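Local coordinates for protein Asp/Glu-specific dipeptidyl-peptidase (Flavobacterium psychrophilum, PDB 5JXF) that removes dipeptides from the N-terminus of oligopeptides as a serine protease of peptidase family S46, with strict specificity for Asp or Glu at the P1 position, at residues A[38-43]-A[654-659]; A[84-89]-A[663-668]; A[284-289]-A[579-584]; A[290-295]-A[575-580]. One frame throughout, in Å; residues are numbered along the deposited sequence.

Contact 1 of 4, residues A[38-43]-A[654-659]; sequences GGMWIP and TNHTTG. With ASP (aspartic acid), chain F.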
loop_
_atom_site.group_PDB
_atom_site.type_symbol
_atom_site.label_atom_id
_atom_site.label_comp_id
_atom_site.label_asym_id
_atom_site.label_seq_id
_atom_site.Cartn_x
_atom_site.Cartn_y
_atom_site.Cartn_z
ATOM N N GLY A 38 -12.169 5.550 24.233
ATOM C CA GLY A 38 -12.656 4.216 23.902
ATOM C C GLY A 38 -13.486 3.592 25.016
ATOM O O GLY A 38 -14.290 4.274 25.650
ATOM N N GLY A 39 -13.304 2.297 25.256
ATOM C CA GLY A 39 -13.917 1.668 26.418
ATOM C C GLY A 39 -14.666 0.367 26.183
ATOM O O GLY A 39 -15.257 0.172 25.125
ATOM N N MET A 40 -14.634 -0.524 27.179
ATOM C CA MET A 40 -15.337 -1.799 27.111
ATOM C C MET A 40 -16.085 -2.005 28.429
ATOM O O MET A 40 -15.483 -2.329 29.450
ATOM C CB MET A 40 -14.371 -2.962 26.850
ATOM C CG MET A 40 -13.394 -2.747 25.692
ATOM S SD MET A 40 -12.018 -3.923 25.640
ATOM C CE MET A 40 -11.416 -3.667 23.952
ATOM N N TRP A 41 -17.401 -1.836 28.387
ATOM C CA TRP A 41 -18.195 -1.654 29.602
ATOM C C TRP A 41 -18.950 -2.904 30.041
ATOM O O TRP A 41 -19.468 -3.658 29.227
ATOM C CB TRP A 41 -19.175 -0.491 29.391
ATOM C CG TRP A 41 -18.454 0.719 28.879
ATOM C CD1 TRP A 41 -18.352 1.125 27.575
ATOM C CD2 TRP A 41 -17.690 1.648 29.648
ATOM N NE1 TRP A 41 -17.586 2.262 27.492
ATOM C CE2 TRP A 41 -17.166 2.604 28.751
ATOM C CE3 TRP A 41 -17.403 1.774 31.014
ATOM C CZ2 TRP A 41 -16.370 3.668 29.177
ATOM C CZ3 TRP A 41 -16.621 2.829 31.433
ATOM C CH2 TRP A 41 -16.112 3.764 30.521
ATOM N N ILE A 42 -18.994 -3.112 31.348
ATOM C CA ILE A 42 -19.784 -4.182 31.928
ATOM C C ILE A 42 -21.245 -3.869 31.701
ATOM O O ILE A 42 -21.723 -2.825 32.131
ATOM C CB ILE A 42 -19.488 -4.339 33.428
ATOM C CG1 ILE A 42 -17.993 -4.564 33.620
ATOM C CG2 ILE A 42 -20.289 -5.495 34.001
ATOM C CD1 ILE A 42 -17.558 -4.594 35.050
ATOM N N PRO A 43 -21.960 -4.771 31.018
ATOM C CA PRO A 43 -23.271 -4.439 30.463
ATOM C C PRO A 43 -24.328 -4.141 31.526
ATOM O O PRO A 43 -25.348 -3.533 31.211
ATOM C CB PRO A 43 -23.644 -5.696 29.669
ATOM C CG PRO A 43 -22.369 -6.430 29.478
ATOM C CD PRO A 43 -21.563 -6.148 30.693
ATOM N N THR A 654 -15.983 3.440 15.325
ATOM C CA THR A 654 -15.178 3.831 16.457
ATOM C C THR A 654 -15.412 2.947 17.697
ATOM O O THR A 654 -15.213 3.390 18.812
ATOM C CB THR A 654 -15.456 5.290 16.830
ATOM O OG1 THR A 654 -16.848 5.449 17.133
ATOM C CG2 THR A 654 -15.096 6.204 15.656
ATOM N N ASN A 655 -15.815 1.700 17.497
ATOM C CA ASN A 655 -15.977 0.789 18.627
ATOM C C ASN A 655 -14.632 0.236 19.084
ATOM O O ASN A 655 -13.778 -0.095 18.277
ATOM C CB ASN A 655 -16.908 -0.370 18.264
ATOM C CG ASN A 655 -18.214 0.089 17.674
ATOM O OD1 ASN A 655 -19.101 0.545 18.389
ATOM N ND2 ASN A 655 -18.357 -0.061 16.361
ATOM N N HIS A 656 -14.454 0.119 20.391
ATOM C CA HIS A 656 -13.205 -0.375 20.940
ATOM C C HIS A 656 -13.292 -1.877 21.150
ATOM O O HIS A 656 -14.040 -2.343 22.008
ATOM C CB HIS A 656 -12.892 0.341 22.258
ATOM C CG HIS A 656 -11.527 0.052 22.808
ATOM N ND1 HIS A 656 -11.125 0.472 24.061
ATOM C CD2 HIS A 656 -10.472 -0.616 22.282
ATOM C CE1 HIS A 656 -9.886 0.074 24.281
ATOM N NE2 HIS A 656 -9.468 -0.593 23.220
ATOM N N THR A 657 -12.512 -2.625 20.376
ATOM C CA THR A 657 -12.489 -4.085 20.433
ATOM C C THR A 657 -11.089 -4.648 20.619
ATOM O O THR A 657 -10.107 -3.912 20.557
ATOM C CB THR A 657 -13.073 -4.704 19.144
ATOM O OG1 THR A 657 -12.383 -4.163 18.013
ATOM C CG2 THR A 657 -14.562 -4.400 19.013
ATOM N N THR A 658 -10.998 -5.960 20.825
ATOM C CA THR A 658 -9.700 -6.637 20.874
ATOM C C THR A 658 -9.972 -8.112 20.553
ATOM O O THR A 658 -11.116 -8.471 20.289
ATOM C CB THR A 658 -8.989 -6.418 22.254
ATOM O OG1 THR A 658 -7.646 -6.931 22.231
ATOM C CG2 THR A 658 -9.760 -7.069 23.381
ATOM N N GLY A 659 -8.944 -8.960 20.553
ATOM C CA GLY A 659 -9.148 -10.378 20.300
ATOM C C GLY A 659 -10.164 -10.945 21.323
ATOM O O GLY A 659 -10.087 -10.628 22.510
HETATM N N ASP F . -9.396 -10.741 15.047
HETATM C CA ASP F . -9.505 -10.581 16.501
HETATM C C ASP F . -10.174 -11.740 17.217
HETATM O O ASP F . -11.006 -11.538 18.107
HETATM C CB ASP F . -10.246 -9.274 16.838
HETATM C CG ASP F . -9.326 -8.060 16.871
HETATM O OD1 ASP F . -8.109 -8.240 17.051
HETATM O OD2 ASP F . -9.820 -6.918 16.734
#
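Gly39 and His656 supply the hydrogen bond between the two loops. The backbone N-H of Gly39 points at His656 ND1 over 3.1 Å, with an N-H...N angle of 156°, and the donor lies close to the ring plane. The imidazole is brought to Gly39 by a first torsion that carries CG trans to the backbone nitrogen (chi1 -171°). Its other nitrogen, NE2, is hydrogen-bonded to Ser687 O.

The apolar part belongs to Met40. Extended beyond CG, its chain lays the terminal methyl over one face of the imidazole, a CH-pi contact with CE 3.7 Å from the centroid of the His656 ring. The sulfur stands farther above the same ring. Met40 CE also lies 3.5 Å from Thr657 C and 3.8 Å from Thr658 CG2, while Thr658 OG1 is hydrogen-bonded to Asp688.

Just beyond this packing the 654-659 loop borders the bound aspartic acid, with Gly659 CA 3.1 Å from the ligand's O atom. Gly660, Ser662 and Arg680 hydrogen-bond the ligand.

With ND1 accepting from a backbone amide and NE2 facing a carbonyl oxygen, His656 is probably neutral and protonated on NE2; the two bonds would hold the ring's rotation next to the pocket residues Thr657 and Thr658.

Contact 2 of 4, residues A[84-89]-A[663-668]; sequences GCTSEV and GSPAVD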
loop_
_atom_site.group_PDB
_atom_site.type_symbol
_atom_site.label_atom_id
_atom_site.label_comp_id
_atom_site.label_asym_id
_atom_site.label_seq_id
_atom_site.Cartn_x
_atom_site.Cartn_y
_atom_site.Cartn_z
ATOM N N GLY A 84 -13.255 -18.205 23.363
ATOM C CA GLY A 84 -12.250 -17.339 22.759
ATOM C C GLY A 84 -12.822 -16.321 21.779
ATOM O O GLY A 84 -12.150 -15.365 21.407
ATOM N N CYS A 85 -14.062 -16.537 21.352
ATOM C CA CYS A 85 -14.712 -15.641 20.392
ATOM C C CYS A 85 -16.124 -15.310 20.834
ATOM O O CYS A 85 -16.604 -15.802 21.861
ATOM C CB CYS A 85 -14.731 -16.269 18.993
ATOM S SG CYS A 85 -13.108 -16.906 18.494
ATOM N N THR A 86 -16.778 -14.455 20.061
ATOM C CA THR A 86 -18.155 -14.093 20.304
ATOM C C THR A 86 -19.015 -14.659 19.179
ATOM O O THR A 86 -18.505 -14.938 18.105
ATOM C CB THR A 86 -18.301 -12.582 20.419
ATOM O OG1 THR A 86 -17.364 -12.095 21.392
ATOM C CG2 THR A 86 -19.673 -12.227 20.869
ATOM N N SER A 87 -20.294 -14.901 19.464
ATOM C CA SER A 87 -21.265 -15.332 18.476
ATOM C C SER A 87 -22.588 -14.660 18.824
ATOM O O SER A 87 -22.695 -14.021 19.862
ATOM C CB SER A 87 -21.400 -16.847 18.460
ATOM O OG SER A 87 -21.913 -17.302 19.696
ATOM N N GLU A 88 -23.568 -14.726 17.931
ATOM C CA GLU A 88 -24.845 -14.093 18.214
ATOM C C GLU A 88 -25.992 -14.927 17.661
ATOM O O GLU A 88 -25.890 -15.505 16.587
ATOM C CB GLU A 88 -24.913 -12.675 17.655
ATOM C CG GLU A 88 -24.763 -12.591 16.152
ATOM C CD GLU A 88 -23.386 -12.109 15.751
ATOM O OE1 GLU A 88 -22.427 -12.400 16.492
ATOM O OE2 GLU A 88 -23.270 -11.428 14.712
ATOM N N VAL A 89 -27.068 -15.029 18.436
ATOM C CA VAL A 89 -28.245 -15.777 18.004
ATOM C C VAL A 89 -29.069 -14.960 17.009
ATOM O O VAL A 89 -29.446 -13.826 17.307
ATOM C CB VAL A 89 -29.135 -16.163 19.195
ATOM C CG1 VAL A 89 -30.142 -17.191 18.740
ATOM C CG2 VAL A 89 -28.271 -16.702 20.372
ATOM N N GLY A 663 -16.415 -12.147 15.904
ATOM C CA GLY A 663 -17.750 -12.679 15.820
ATOM C C GLY A 663 -18.798 -11.899 16.602
ATOM O O GLY A 663 -19.937 -12.307 16.626
ATOM N N SER A 664 -18.424 -10.778 17.212
ATOM C CA SER A 664 -19.369 -9.952 17.963
ATOM C C SER A 664 -20.367 -9.288 17.044
ATOM O O SER A 664 -20.017 -8.877 15.945
ATOM C CB SER A 664 -18.656 -8.863 18.765
ATOM O OG SER A 664 -17.888 -9.403 19.820
ATOM N N PRO A 665 -21.617 -9.181 17.501
ATOM C CA PRO A 665 -22.637 -8.508 16.706
ATOM C C PRO A 665 -22.456 -7.008 16.754
ATOM O O PRO A 665 -22.179 -6.475 17.813
ATOM C CB PRO A 665 -23.949 -8.915 17.395
ATOM C CG PRO A 665 -23.555 -9.129 18.847
ATOM C CD PRO A 665 -22.159 -9.719 18.772
ATOM N N ALA A 666 -22.613 -6.326 15.627
ATOM C CA ALA A 666 -22.802 -4.893 15.694
ATOM C C ALA A 666 -24.281 -4.614 15.467
ATOM O O ALA A 666 -24.865 -5.057 14.473
ATOM C CB ALA A 666 -21.911 -4.144 14.656
ATOM N N VAL A 667 -24.888 -3.904 16.413
ATOM C CA VAL A 667 -26.290 -3.569 16.313
ATOM C C VAL A 667 -26.498 -2.076 16.190
ATOM O O VAL A 667 -25.704 -1.273 16.678
ATOM C CB VAL A 667 -27.100 -4.088 17.541
ATOM C CG1 VAL A 667 -26.988 -5.599 17.611
ATOM C CG2 VAL A 667 -26.621 -3.420 18.826
ATOM N N ASP A 668 -27.597 -1.717 15.541
ATOM C CA ASP A 668 -27.939 -0.320 15.288
ATOM C C ASP A 668 -28.668 0.277 16.496
ATOM O O ASP A 668 -28.731 -0.341 17.585
ATOM C CB ASP A 668 -28.804 -0.215 14.011
ATOM C CG ASP A 668 -30.201 -0.913 14.160
ATOM O OD1 ASP A 668 -30.587 -1.290 15.281
ATOM O OD2 ASP A 668 -30.917 -1.095 13.153
#
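The carboxylate of Glu88 has the Pro665 ring over one of its faces: Pro665 CB stands 3.6 Å from Glu88 CD, and Pro665 CD lies 3.5 Å from Glu88 OE1. The two side chains run past each other in opposite senses; Glu88 is bent at chi2, and its carboxylate lies alongside the proline. Beyond OE1 comes Gly663 O, only 2.5 Å from Glu88 OE1, a separation too short to interpret with confidence.

Thr86 meets the start of the other segment. Its CB, CG2 and OG1 gather round the hydroxyl of Ser664, with Thr86 CB 3.3 Å from Ser664 OG. The hydroxyls themselves have partners on neighbouring loops: Thr86 OG1 is hydrogen-bonded to Gly660 O and to Tyr285 N, Ser664 OG to Asn661 O. In the backbone, Gly663 CA makes a CA-H...O contact of 3.3 Å with Thr86 O, at a positive phi (86°) that suits glycine.

Strand 85-89 and strand 665-667 belong to different sheets, so the contact joins the two beta-barrels of the chymotrypsin-like fold beside Ser662, the likely nucleophile, which Gly663 follows in sequence.

Glu88 OE2 is buried with no polar partner in the model. A carboxylate so placed would be expected to have a raised pKa. No clear hydrogen bond spans the two segments; side-chain packing and the CA-H...O contact join them, while the hydroxyls bond to neighbouring residues.

Contact 3 of 4, residues A[284-289]-A[579-584]; sequences GYPGKT and PDANST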
loop_
_atom_site.group_PDB
_atom_site.type_symbol
_atom_site.label_atom_id
_atom_site.label_comp_id
_atom_site.label_asym_id
_atom_site.label_seq_id
_atom_site.Cartn_x
_atom_site.Cartn_y
_atom_site.Cartn_z
ATOM N N GLY A 284 -19.505 -8.241 23.188
ATOM C CA GLY A 284 -18.716 -9.435 22.990
ATOM C C GLY A 284 -17.856 -9.797 24.169
ATOM O O GLY A 284 -18.048 -9.291 25.284
ATOM N N TYR A 285 -16.903 -10.690 23.922
ATOM C CA TYR A 285 -16.042 -11.184 24.987
ATOM C C TYR A 285 -14.548 -10.902 24.718
ATOM O O TYR A 285 -13.752 -11.825 24.513
ATOM C CB TYR A 285 -16.282 -12.681 25.191
ATOM C CG TYR A 285 -17.729 -13.016 25.515
ATOM C CD1 TYR A 285 -18.685 -13.089 24.500
ATOM C CD2 TYR A 285 -18.133 -13.285 26.828
ATOM C CE1 TYR A 285 -20.005 -13.373 24.785
ATOM C CE2 TYR A 285 -19.478 -13.581 27.119
ATOM C CZ TYR A 285 -20.390 -13.624 26.095
ATOM O OH TYR A 285 -21.700 -13.917 26.328
ATOM N N PRO A 286 -14.165 -9.621 24.758
ATOM C CA PRO A 286 -12.761 -9.242 24.558
ATOM C C PRO A 286 -11.861 -9.929 25.578
ATOM O O PRO A 286 -12.131 -9.910 26.787
ATOM C CB PRO A 286 -12.770 -7.725 24.759
ATOM C CG PRO A 286 -13.943 -7.460 25.641
ATOM C CD PRO A 286 -14.985 -8.478 25.196
ATOM N N GLY A 287 -10.813 -10.565 25.065
ATOM C CA GLY A 287 -9.912 -11.365 25.868
ATOM C C GLY A 287 -9.047 -10.583 26.836
ATOM O O GLY A 287 -9.133 -10.768 28.056
ATOM N N LYS A 288 -8.203 -9.703 26.309
ATOM C CA LYS A 288 -7.249 -9.019 27.165
ATOM C C LYS A 288 -6.958 -7.594 26.711
ATOM O O LYS A 288 -6.918 -7.300 25.524
ATOM C CB LYS A 288 -5.946 -9.829 27.254
ATOM C CG LYS A 288 -5.007 -9.334 28.352
ATOM C CD LYS A 288 -3.837 -10.276 28.599
ATOM C CE LYS A 288 -2.974 -10.432 27.359
ATOM N NZ LYS A 288 -1.784 -11.301 27.613
ATOM N N THR A 289 -6.779 -6.713 27.688
ATOM C CA THR A 289 -6.438 -5.322 27.446
ATOM C C THR A 289 -5.584 -4.817 28.608
ATOM O O THR A 289 -5.703 -5.327 29.719
ATOM C CB THR A 289 -7.731 -4.500 27.223
ATOM O OG1 THR A 289 -7.891 -4.233 25.813
ATOM C CG2 THR A 289 -7.758 -3.232 28.006
ATOM N N PRO A 579 -12.736 -1.222 33.147
ATOM C CA PRO A 579 -11.874 -2.351 33.499
ATOM C C PRO A 579 -11.221 -2.956 32.266
ATOM O O PRO A 579 -11.846 -2.984 31.205
ATOM C CB PRO A 579 -12.848 -3.345 34.144
ATOM C CG PRO A 579 -14.152 -3.011 33.559
ATOM C CD PRO A 579 -14.152 -1.519 33.406
ATOM N N ASP A 580 -9.996 -3.444 32.414
ATOM C CA ASP A 580 -9.273 -4.088 31.319
ATOM C C ASP A 580 -10.110 -5.269 30.866
ATOM O O ASP A 580 -10.856 -5.818 31.657
ATOM C CB ASP A 580 -7.873 -4.545 31.771
ATOM C CG ASP A 580 -6.803 -3.422 31.694
ATOM O OD1 ASP A 580 -6.753 -2.669 30.694
ATOM O OD2 ASP A 580 -5.986 -3.305 32.636
ATOM N N ALA A 581 -10.013 -5.662 29.603
ATOM C CA ALA A 581 -10.740 -6.846 29.155
ATOM C C ALA A 581 -10.196 -8.065 29.889
ATOM O O ALA A 581 -9.008 -8.121 30.214
ATOM C CB ALA A 581 -10.619 -7.023 27.634
ATOM N N ASN A 582 -11.068 -9.036 30.145
ATOM C CA ASN A 582 -10.695 -10.261 30.834
ATOM C C ASN A 582 -11.573 -11.417 30.417
ATOM O O ASN A 582 -11.974 -12.234 31.254
ATOM C CB ASN A 582 -10.771 -10.065 32.355
ATOM C CG ASN A 582 -12.176 -9.726 32.835
ATOM O OD1 ASN A 582 -13.096 -9.522 32.036
ATOM N ND2 ASN A 582 -12.342 -9.643 34.152
ATOM N N SER A 583 -11.877 -11.460 29.120
ATOM C CA SER A 583 -12.720 -12.487 28.513
ATOM C C SER A 583 -14.120 -12.583 29.155
ATOM O O SER A 583 -14.700 -13.666 29.226
ATOM C CB SER A 583 -12.028 -13.853 28.564
ATOM O OG SER A 583 -10.643 -13.726 28.338
ATOM N N THR A 584 -14.669 -11.451 29.588
ATOM C CA THR A 584 -16.069 -11.386 30.019
ATOM C C THR A 584 -16.915 -10.482 29.110
ATOM O O THR A 584 -16.388 -9.657 28.368
ATOM C CB THR A 584 -16.189 -10.889 31.450
ATOM O OG1 THR A 584 -15.700 -9.548 31.546
ATOM C CG2 THR A 584 -15.402 -11.816 32.406
#
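Ser583 N donates to Pro286 O over 2.8 Å, the shortest clear hydrogen bond between the two loops. It is rather bent, 133° at the hydrogen, and the donor sits somewhat tilted from the carbonyl plane. A positive phi at Ser583 turns the chain here and presents both its amide and its side chain to residues 286-287. The hydroxyl adds a weak bond, Ser583 OG to Gly287 O at 3.3 Å.

Ala581 packs next to this bond. Its methyl faces Pro286, CB to CB 3.7 Å, and the same Ala581 CB lies 3.4 Å from Pro286 O. Thr289 comes up beside the same residue, its CB 3.5 Å from Ala581 N.

The 579-584 loop is braced from within: Thr584 OG1 donates to Asn582 OD1 over 2.6 Å, in the carbonyl plane of the amide. Asn582 OD1 is also held by Arg586, and Asn582 ND2 by Thr191 O. Tyr285 also meets Thr584, with CD2 3.8 Å from Thr584 C; its hydroxyl is bonded to Val78 O and its ring stacked on His80.

These loops continue strands 279-284 and 586-591, antiparallel neighbours in one sheet, and the residues between them contain helices and no strand. The contact therefore closes the base of the helical domain inserted into the chymotrypsin-like barrel of S46 peptidases.

Contact 4 of 4, residues A[290-295]-A[575-580]; sequences QEYLPS and SRIFPD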
loop_
_atom_site.group_PDB
_atom_site.type_symbol
_atom_site.label_atom_id
_atom_site.label_comp_id
_atom_site.label_asym_id
_atom_site.label_seq_id
_atom_site.Cartn_x
_atom_site.Cartn_y
_atom_site.Cartn_z
ATOM N N GLN A 290 -4.677 -3.872 28.335
ATOM C CA GLN A 290 -3.803 -3.312 29.365
ATOM C C GLN A 290 -3.655 -1.808 29.191
ATOM O O GLN A 290 -2.582 -1.340 28.855
ATOM C CB GLN A 290 -2.415 -3.956 29.316
ATOM C CG GLN A 290 -2.426 -5.462 29.424
ATOM C CD GLN A 290 -1.038 -6.058 29.463
ATOM O OE1 GLN A 290 -0.561 -6.480 30.520
ATOM N NE2 GLN A 290 -0.392 -6.131 28.307
ATOM N N GLU A 291 -4.726 -1.051 29.404
ATOM C CA GLU A 291 -4.696 0.377 29.101
ATOM C C GLU A 291 -3.945 1.180 30.149
ATOM O O GLU A 291 -3.635 2.355 29.936
ATOM C CB GLU A 291 -6.115 0.941 28.971
ATOM C CG GLU A 291 -6.995 0.283 27.906
ATOM C CD GLU A 291 -6.418 0.370 26.504
ATOM O OE1 GLU A 291 -5.580 1.258 26.234
ATOM O OE2 GLU A 291 -6.806 -0.471 25.673
ATOM N N TYR A 292 -3.655 0.553 31.283
ATOM C CA TYR A 292 -3.174 1.307 32.427
ATOM C C TYR A 292 -1.749 0.954 32.844
ATOM O O TYR A 292 -1.387 1.082 34.013
ATOM C CB TYR A 292 -4.139 1.099 33.582
ATOM C CG TYR A 292 -5.561 1.355 33.158
ATOM C CD1 TYR A 292 -6.005 2.646 32.920
ATOM C CD2 TYR A 292 -6.455 0.302 32.960
ATOM C CE1 TYR A 292 -7.302 2.889 32.523
ATOM C CE2 TYR A 292 -7.754 0.537 32.554
ATOM C CZ TYR A 292 -8.168 1.833 32.335
ATOM O OH TYR A 292 -9.456 2.085 31.934
ATOM N N LEU A 293 -0.947 0.519 31.881
ATOM C CA LEU A 293 0.422 0.120 32.159
ATOM C C LEU A 293 1.295 1.329 32.458
ATOM O O LEU A 293 0.968 2.450 32.080
ATOM C CB LEU A 293 0.996 -0.668 30.982
ATOM C CG LEU A 293 0.502 -2.107 30.839
ATOM C CD1 LEU A 293 1.112 -2.769 29.618
ATOM C CD2 LEU A 293 0.797 -2.902 32.097
ATOM N N PRO A 294 2.403 1.102 33.170
ATOM C CA PRO A 294 3.454 2.100 33.370
ATOM C C PRO A 294 4.273 2.278 32.104
ATOM O O PRO A 294 4.191 1.422 31.227
ATOM C CB PRO A 294 4.306 1.470 34.455
ATOM C CG PRO A 294 4.190 0.007 34.130
ATOM C CD PRO A 294 2.738 -0.160 33.849
ATOM N N SER A 295 5.060 3.349 32.034
ATOM C CA SER A 295 5.960 3.602 30.914
ATOM C C SER A 295 6.844 2.406 30.618
ATOM O O SER A 295 7.092 2.059 29.462
ATOM C CB SER A 295 6.853 4.815 31.204
ATOM O OG SER A 295 6.118 6.025 31.215
ATOM N N SER A 575 -13.250 9.963 34.934
ATOM C CA SER A 575 -12.413 10.048 33.739
ATOM C C SER A 575 -12.650 8.881 32.777
ATOM O O SER A 575 -11.751 8.486 32.033
ATOM C CB SER A 575 -10.938 10.114 34.138
ATOM O OG SER A 575 -10.607 9.062 35.028
ATOM N N ARG A 576 -13.868 8.345 32.807
ATOM C CA ARG A 576 -14.278 7.231 31.949
ATOM C C ARG A 576 -13.364 6.012 32.082
ATOM O O ARG A 576 -12.961 5.423 31.082
ATOM C CB ARG A 576 -14.338 7.671 30.479
ATOM C CG ARG A 576 -15.132 8.937 30.234
ATOM C CD ARG A 576 -15.299 9.187 28.745
ATOM N NE ARG A 576 -16.176 8.201 28.119
ATOM C CZ ARG A 576 -15.767 7.255 27.280
ATOM N NH1 ARG A 576 -14.481 7.150 26.954
ATOM N NH2 ARG A 576 -16.649 6.410 26.766
ATOM N N ILE A 577 -13.042 5.625 33.313
ATOM C CA ILE A 577 -12.176 4.470 33.502
ATOM C C ILE A 577 -12.986 3.183 33.414
ATOM O O ILE A 577 -13.984 3.006 34.107
ATOM C CB ILE A 577 -11.408 4.542 34.836
ATOM C CG1 ILE A 577 -10.161 5.411 34.651
ATOM C CG2 ILE A 577 -10.976 3.159 35.288
ATOM C CD1 ILE A 577 -9.404 5.691 35.913
ATOM N N PHE A 578 -12.551 2.306 32.518
ATOM C CA PHE A 578 -13.191 1.022 32.304
ATOM C C PHE A 578 -12.219 -0.080 32.678
ATOM O O PHE A 578 -11.019 0.099 32.556
ATOM C CB PHE A 578 -13.645 0.873 30.848
ATOM C CG PHE A 578 -12.534 1.012 29.843
ATOM C CD1 PHE A 578 -12.128 2.265 29.406
ATOM C CD2 PHE A 578 -11.923 -0.113 29.301
ATOM C CE1 PHE A 578 -11.115 2.397 28.457
ATOM C CE2 PHE A 578 -10.904 0.009 28.344
ATOM C CZ PHE A 578 -10.502 1.267 27.927
ATOM N N PRO A 579 -12.736 -1.222 33.147
ATOM C CA PRO A 579 -11.874 -2.351 33.499
ATOM C C PRO A 579 -11.221 -2.956 32.266
ATOM O O PRO A 579 -11.846 -2.984 31.205
ATOM C CB PRO A 579 -12.848 -3.345 34.144
ATOM C CG PRO A 579 -14.152 -3.011 33.559
ATOM C CD PRO A 579 -14.152 -1.519 33.406
ATOM N N ASP A 580 -9.996 -3.444 32.414
ATOM C CA ASP A 580 -9.273 -4.088 31.319
ATOM C C ASP A 580 -10.110 -5.269 30.866
ATOM O O ASP A 580 -10.856 -5.818 31.657
ATOM C CB ASP A 580 -7.873 -4.545 31.771
ATOM C CG ASP A 580 -6.803 -3.422 31.694
ATOM O OD1 ASP A 580 -6.753 -2.669 30.694
ATOM O OD2 ASP A 580 -5.986 -3.305 32.636
#
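Two first torsions bring Tyr292 and Phe578 together. Tyr292 carries CG trans to its carbonyl carbon (chi1 -51°), sending the ring across to the other loop, while Phe578 holds CG between backbone N and carbonyl carbon (chi1 58°), which places one face of its ring against the Tyr292 hydroxyl. Both loops lie where the helical domain of the S46 fold leaves and rejoins the chymotrypsin-like barrel: Pro294 is the N-cap residue of helix 295-325, and the loop holding Phe578 comes after helix 547-571.

The phenol donates to the backbone, Tyr292 OH to Phe578 O at 2.6 Å, in the carbonyl plane and on a lone pair of the oxygen. The same hydroxyl stands 3.7 Å above one face of the Phe578 ring, displaced toward its rim, and Ile577 CG2 approaches Tyr292 OH to 3.8 Å.

Glu291 works from its backbone and its aliphatic part. Its amide gives a nearly straight bond to the Asp580 carboxylate, Glu291 N to OD1 2.9 Å with 161° at the hydrogen, entering on the syn side. Glu291 CG rests against the Phe578 ring, 3.6 Å from CZ, and Glu291 CB covers the centre of one face of the Tyr292 ring. The two acids keep their charges apart, with Glu291 OE2 5.5 Å from Asp580 OD1. Asp580 thus serves the 290-295 loop with one oxygen by hydrogen bond, and with the other at the Tyr292 ring edge, where OD2 lies 3.7 Å from CD2.

In the fold
Contacts 3 and 4 share Pro579 and Asp580 and form one continuous seam, nested along the chain within the loop closed by contact 1. Contact 1 is tied to that seam by a probable hydrogen bond from Gly287 N to Gly659 O (2.7 Å) and by another between Arg576 NH1 and Gly38 O (3.2 Å); the centres of contacts 1 and 3 are about 8 Å apart. Contact 2 reaches contact 3 through Thr86 OG1 and Tyr285 N (2.9 Å), but its centre is about 24 Å from that of contact 4. Contact 1 borders the bound aspartic acid and contact 2 adjoins Ser662, so the P1 pocket and the probable catalytic serine share this framework.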